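Local coordinates for protein acyl-CoA dehydrogenase (Slackia heliotrinireducens, PDB 4RM7) that belongs to the acyl-CoA dehydrogenase family of flavoproteins, with a beta-sheet middle domain set between helical N- and C-terminal domains, at residues G120-E132 and T156-L170. Sequence-based numbering, arbitrary orientation.
Sequences GRLSYALAISEPE and TKMFVNNGEYAPALL
The ring of Phe159 meets Ser129 CB at its edge, near the ring plane, while Met158 CG of its own segment sits over the centre of one face. The Tyr124 ring is reached obliquely by Leu170 CB, 4.3 Å from Tyr124 CD1. Phe112 packs against the tyrosine with nearly perpendicular planes, and Tyr124 OH is hydrogen-bonded to Gln96 O. Strand 124-127, which carries Tyr124, pairs in parallel with 168-170. Ala125 bonds through both backbone polar atoms, its N donating to Ala168 O and its O accepting from Leu170 N, and Ala127 N closes the ladder on Leu170 O at 2.8 Å, nearly straight at 172°. Leu126 and Leu170 lie alongside each other on the face that carries Tyr124, packed against Ile99 and Leu100 of helix 90-103. On the reverse face Ala125 CB packs against Ala166 CB and the loop after Val160, and Val160 CG2 rests on Ala127 CB. Beyond the ladder the partner changes to 156-158, where Ser129 O receives Met158 N (2.8 Å) and Met158 CE, the methyl of a selenomethionine, lies 3.6 Å from Pro131 CD. Lys157 bends at chi2 (-61°), carrying its chain past Ala127 so that NZ reaches Ile128 O at 2.9 Å and forms a salt bridge with Glu130 OE1 at 2.7 Å. The carboxylate is approached on its anti side, 31° out of plane, and Ser172 OG and Thr142 OG1 add bonds to the ammonium and to OE1, respectively. Backbone bonds thus serve both parts of the contact: apolar side chains, from alanine to leucine, accompany them in the middle-domain sheet, whereas beyond it an ion pair with neutral second partners probably stabilises both charges and fixes the chain leaving strand 124-127.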
# COMPACT_ATOMS: atom_id res chain seq x y z
N GLY A 120 -11.94 -11.16 41.12
CA GLY A 120 -11.76 -10.67 39.77
C GLY A 120 -10.31 -10.68 39.33
O GLY A 120 -9.96 -10.10 38.32
N ARG A 121 -9.47 -11.35 40.10
CA ARG A 121 -8.06 -11.45 39.80
C ARG A 121 -7.61 -12.90 39.85
O ARG A 121 -8.25 -13.73 40.46
CB ARG A 121 -7.23 -10.61 40.77
CG ARG A 121 -7.28 -9.12 40.48
CD ARG A 121 -6.32 -8.35 41.36
NE ARG A 121 -6.84 -7.04 41.72
CZ ARG A 121 -6.61 -5.93 41.04
NH1 ARG A 121 -5.85 -5.95 39.97
NH2 ARG A 121 -7.13 -4.78 41.44
N LEU A 122 -6.51 -13.19 39.17
CA LEU A 122 -5.94 -14.52 39.14
C LEU A 122 -4.62 -14.49 39.86
O LEU A 122 -3.88 -13.53 39.75
CB LEU A 122 -5.73 -14.97 37.70
CG LEU A 122 -6.94 -15.53 36.97
CD1 LEU A 122 -6.57 -15.91 35.56
CD2 LEU A 122 -7.50 -16.72 37.71
N SER A 123 -4.34 -15.53 40.62
CA SER A 123 -3.16 -15.55 41.45
C SER A 123 -1.95 -16.14 40.73
O SER A 123 -0.92 -16.35 41.34
CB SER A 123 -3.42 -16.31 42.75
OG SER A 123 -3.57 -17.69 42.51
N TYR A 124 -2.09 -16.42 39.45
CA TYR A 124 -0.99 -17.00 38.70
C TYR A 124 -0.73 -16.29 37.38
O TYR A 124 -1.58 -15.59 36.88
CB TYR A 124 -1.21 -18.49 38.47
CG TYR A 124 -2.42 -18.81 37.64
CD1 TYR A 124 -2.34 -18.89 36.27
CD2 TYR A 124 -3.64 -19.05 38.23
CE1 TYR A 124 -3.44 -19.20 35.51
CE2 TYR A 124 -4.75 -19.36 37.48
CZ TYR A 124 -4.64 -19.43 36.12
OH TYR A 124 -5.74 -19.73 35.36
N ALA A 125 0.47 -16.45 36.86
CA ALA A 125 0.84 -15.89 35.57
C ALA A 125 1.37 -16.96 34.64
O ALA A 125 2.15 -17.79 35.04
CB ALA A 125 1.85 -14.79 35.74
N LEU A 126 0.93 -16.93 33.39
CA LEU A 126 1.24 -17.93 32.40
C LEU A 126 2.63 -17.71 31.81
O LEU A 126 2.92 -16.63 31.31
CB LEU A 126 0.18 -17.87 31.30
CG LEU A 126 0.10 -18.88 30.18
CD1 LEU A 126 -0.06 -20.30 30.72
CD2 LEU A 126 -1.06 -18.52 29.28
N ALA A 127 3.50 -18.71 31.87
CA ALA A 127 4.84 -18.54 31.31
C ALA A 127 5.18 -19.60 30.28
O ALA A 127 5.56 -20.71 30.64
CB ALA A 127 5.88 -18.54 32.42
N ILE A 128 5.07 -19.24 29.00
CA ILE A 128 5.20 -20.21 27.91
C ILE A 128 6.25 -19.86 26.85
O ILE A 128 7.06 -20.71 26.48
CB ILE A 128 3.89 -20.38 27.18
CG1 ILE A 128 2.73 -20.53 28.15
CG2 ILE A 128 3.95 -21.59 26.28
CD1 ILE A 128 1.40 -20.58 27.42
N SER A 129 6.22 -18.64 26.33
CA SER A 129 7.12 -18.25 25.23
C SER A 129 8.60 -18.33 25.60
O SER A 129 8.99 -17.97 26.71
CB SER A 129 6.80 -16.83 24.77
OG SER A 129 5.41 -16.68 24.51
N GLU A 130 9.43 -18.78 24.66
CA GLU A 130 10.88 -18.81 24.86
C GLU A 130 11.59 -18.05 23.74
O GLU A 130 11.11 -18.03 22.60
CB GLU A 130 11.40 -20.25 24.91
CG GLU A 130 10.49 -21.20 25.61
CD GLU A 130 11.24 -22.22 26.44
OE1 GLU A 130 10.59 -23.04 27.10
OE2 GLU A 130 12.49 -22.19 26.42
N PRO A 131 12.75 -17.45 24.05
CA PRO A 131 13.51 -16.63 23.10
C PRO A 131 13.92 -17.36 21.81
O PRO A 131 13.95 -16.72 20.75
CB PRO A 131 14.76 -16.23 23.90
CG PRO A 131 14.81 -17.17 25.06
CD PRO A 131 13.39 -17.48 25.38
N GLU A 132 14.21 -18.65 21.90
CA GLU A 132 14.85 -19.39 20.82
C GLU A 132 16.18 -18.75 20.44
O GLU A 132 16.59 -18.80 19.28
CB GLU A 132 13.94 -19.47 19.59
CG GLU A 132 12.55 -19.99 19.89
CD GLU A 132 11.65 -19.88 18.69
OE1 GLU A 132 11.95 -19.06 17.79
OE2 GLU A 132 10.64 -20.61 18.63
N THR A 156 13.99 -20.22 30.42
CA THR A 156 13.73 -18.79 30.42
C THR A 156 12.44 -18.52 29.67
O THR A 156 12.29 -18.90 28.51
CB THR A 156 14.87 -17.99 29.77
OG1 THR A 156 15.99 -17.96 30.64
CG2 THR A 156 14.43 -16.55 29.52
N LYS A 157 11.50 -17.87 30.34
CA LYS A 157 10.24 -17.56 29.71
C LYS A 157 10.19 -16.08 29.42
O LYS A 157 10.69 -15.26 30.19
CB LYS A 157 9.08 -18.00 30.58
CG LYS A 157 9.00 -19.49 30.75
CD LYS A 157 8.80 -20.22 29.42
CE LYS A 157 8.54 -21.69 29.67
NZ LYS A 157 8.28 -22.48 28.42
N MSE A 158 9.57 -15.75 28.29
CA MSE A 158 9.57 -14.40 27.75
C MSE A 158 8.15 -13.87 27.70
O MSE A 158 7.21 -14.65 27.62
CB MSE A 158 10.19 -14.42 26.35
CG MSE A 158 10.73 -13.10 25.86
SE MSE A 158 12.42 -13.37 24.94
CE MSE A 158 13.43 -14.08 26.46
N PHE A 159 8.01 -12.56 27.77
CA PHE A 159 6.70 -11.92 27.64
C PHE A 159 5.68 -12.49 28.63
O PHE A 159 4.56 -12.82 28.27
CB PHE A 159 6.18 -12.05 26.20
CG PHE A 159 7.19 -11.67 25.14
CD1 PHE A 159 7.78 -10.42 25.14
CD2 PHE A 159 7.54 -12.57 24.14
CE1 PHE A 159 8.72 -10.06 24.15
CE2 PHE A 159 8.48 -12.22 23.15
CZ PHE A 159 9.06 -10.97 23.16
N VAL A 160 6.09 -12.64 29.89
CA VAL A 160 5.22 -13.20 30.91
C VAL A 160 4.38 -12.10 31.52
O VAL A 160 4.87 -11.32 32.34
CB VAL A 160 6.03 -13.89 32.03
CG1 VAL A 160 5.10 -14.46 33.10
CG2 VAL A 160 6.93 -14.99 31.44
N ASN A 161 3.10 -12.03 31.13
CA ASN A 161 2.21 -11.02 31.69
C ASN A 161 2.19 -11.11 33.20
O ASN A 161 1.95 -12.17 33.77
CB ASN A 161 0.78 -11.15 31.17
CG ASN A 161 -0.21 -10.36 32.02
OD1 ASN A 161 -0.91 -10.92 32.86
ND2 ASN A 161 -0.23 -9.04 31.84
N ASN A 162 2.44 -9.96 33.82
CA ASN A 162 2.55 -9.85 35.28
C ASN A 162 3.55 -10.84 35.90
O ASN A 162 3.41 -11.25 37.05
CB ASN A 162 1.19 -10.01 35.96
CG ASN A 162 1.20 -9.48 37.40
OD1 ASN A 162 1.95 -8.55 37.74
ND2 ASN A 162 0.38 -10.09 38.26
N GLY A 163 4.57 -11.19 35.13
CA GLY A 163 5.58 -12.12 35.60
C GLY A 163 6.30 -11.64 36.84
O GLY A 163 6.68 -12.43 37.68
N GLU A 164 6.46 -10.33 36.95
CA GLU A 164 7.25 -9.72 38.00
C GLU A 164 6.65 -9.88 39.39
O GLU A 164 7.39 -10.00 40.37
CB GLU A 164 7.44 -8.24 37.70
CG GLU A 164 8.43 -7.56 38.59
CD GLU A 164 8.56 -6.09 38.25
OE1 GLU A 164 8.00 -5.66 37.22
OE2 GLU A 164 9.23 -5.36 39.02
N TYR A 165 5.33 -9.87 39.49
CA TYR A 165 4.70 -9.85 40.80
C TYR A 165 3.70 -10.97 41.05
O TYR A 165 3.27 -11.16 42.18
CB TYR A 165 4.00 -8.50 41.02
CG TYR A 165 4.97 -7.35 41.16
CD1 TYR A 165 5.85 -7.29 42.24
CD2 TYR A 165 5.01 -6.32 40.23
CE1 TYR A 165 6.74 -6.25 42.39
CE2 TYR A 165 5.90 -5.26 40.37
CZ TYR A 165 6.77 -5.23 41.45
OH TYR A 165 7.66 -4.18 41.61
N ALA A 166 3.33 -11.72 40.02
CA ALA A 166 2.39 -12.82 40.19
C ALA A 166 2.88 -13.80 41.26
O ALA A 166 4.07 -14.13 41.30
CB ALA A 166 2.19 -13.55 38.89
N PRO A 167 1.97 -14.24 42.14
CA PRO A 167 2.25 -15.18 43.23
C PRO A 167 2.76 -16.53 42.73
O PRO A 167 3.50 -17.21 43.43
CB PRO A 167 0.89 -15.34 43.90
CG PRO A 167 0.18 -14.09 43.61
CD PRO A 167 0.62 -13.66 42.25
N ALA A 168 2.38 -16.90 41.52
CA ALA A 168 2.76 -18.20 41.00
C ALA A 168 2.88 -18.17 39.48
O ALA A 168 2.25 -17.35 38.80
CB ALA A 168 1.76 -19.24 41.43
N LEU A 169 3.70 -19.07 38.95
CA LEU A 169 3.96 -19.12 37.52
C LEU A 169 3.53 -20.46 36.94
O LEU A 169 4.02 -21.51 37.34
CB LEU A 169 5.44 -18.89 37.27
CG LEU A 169 5.89 -17.50 37.70
CD1 LEU A 169 7.40 -17.40 37.76
CD2 LEU A 169 5.34 -16.49 36.73
N LEU A 170 2.58 -20.42 36.01
CA LEU A 170 2.17 -21.61 35.31
C LEU A 170 3.10 -21.82 34.11
O LEU A 170 3.01 -21.13 33.10
CB LEU A 170 0.71 -21.51 34.88
CG LEU A 170 0.17 -22.75 34.14
CD1 LEU A 170 0.48 -24.03 34.90
CD2 LEU A 170 -1.31 -22.64 33.89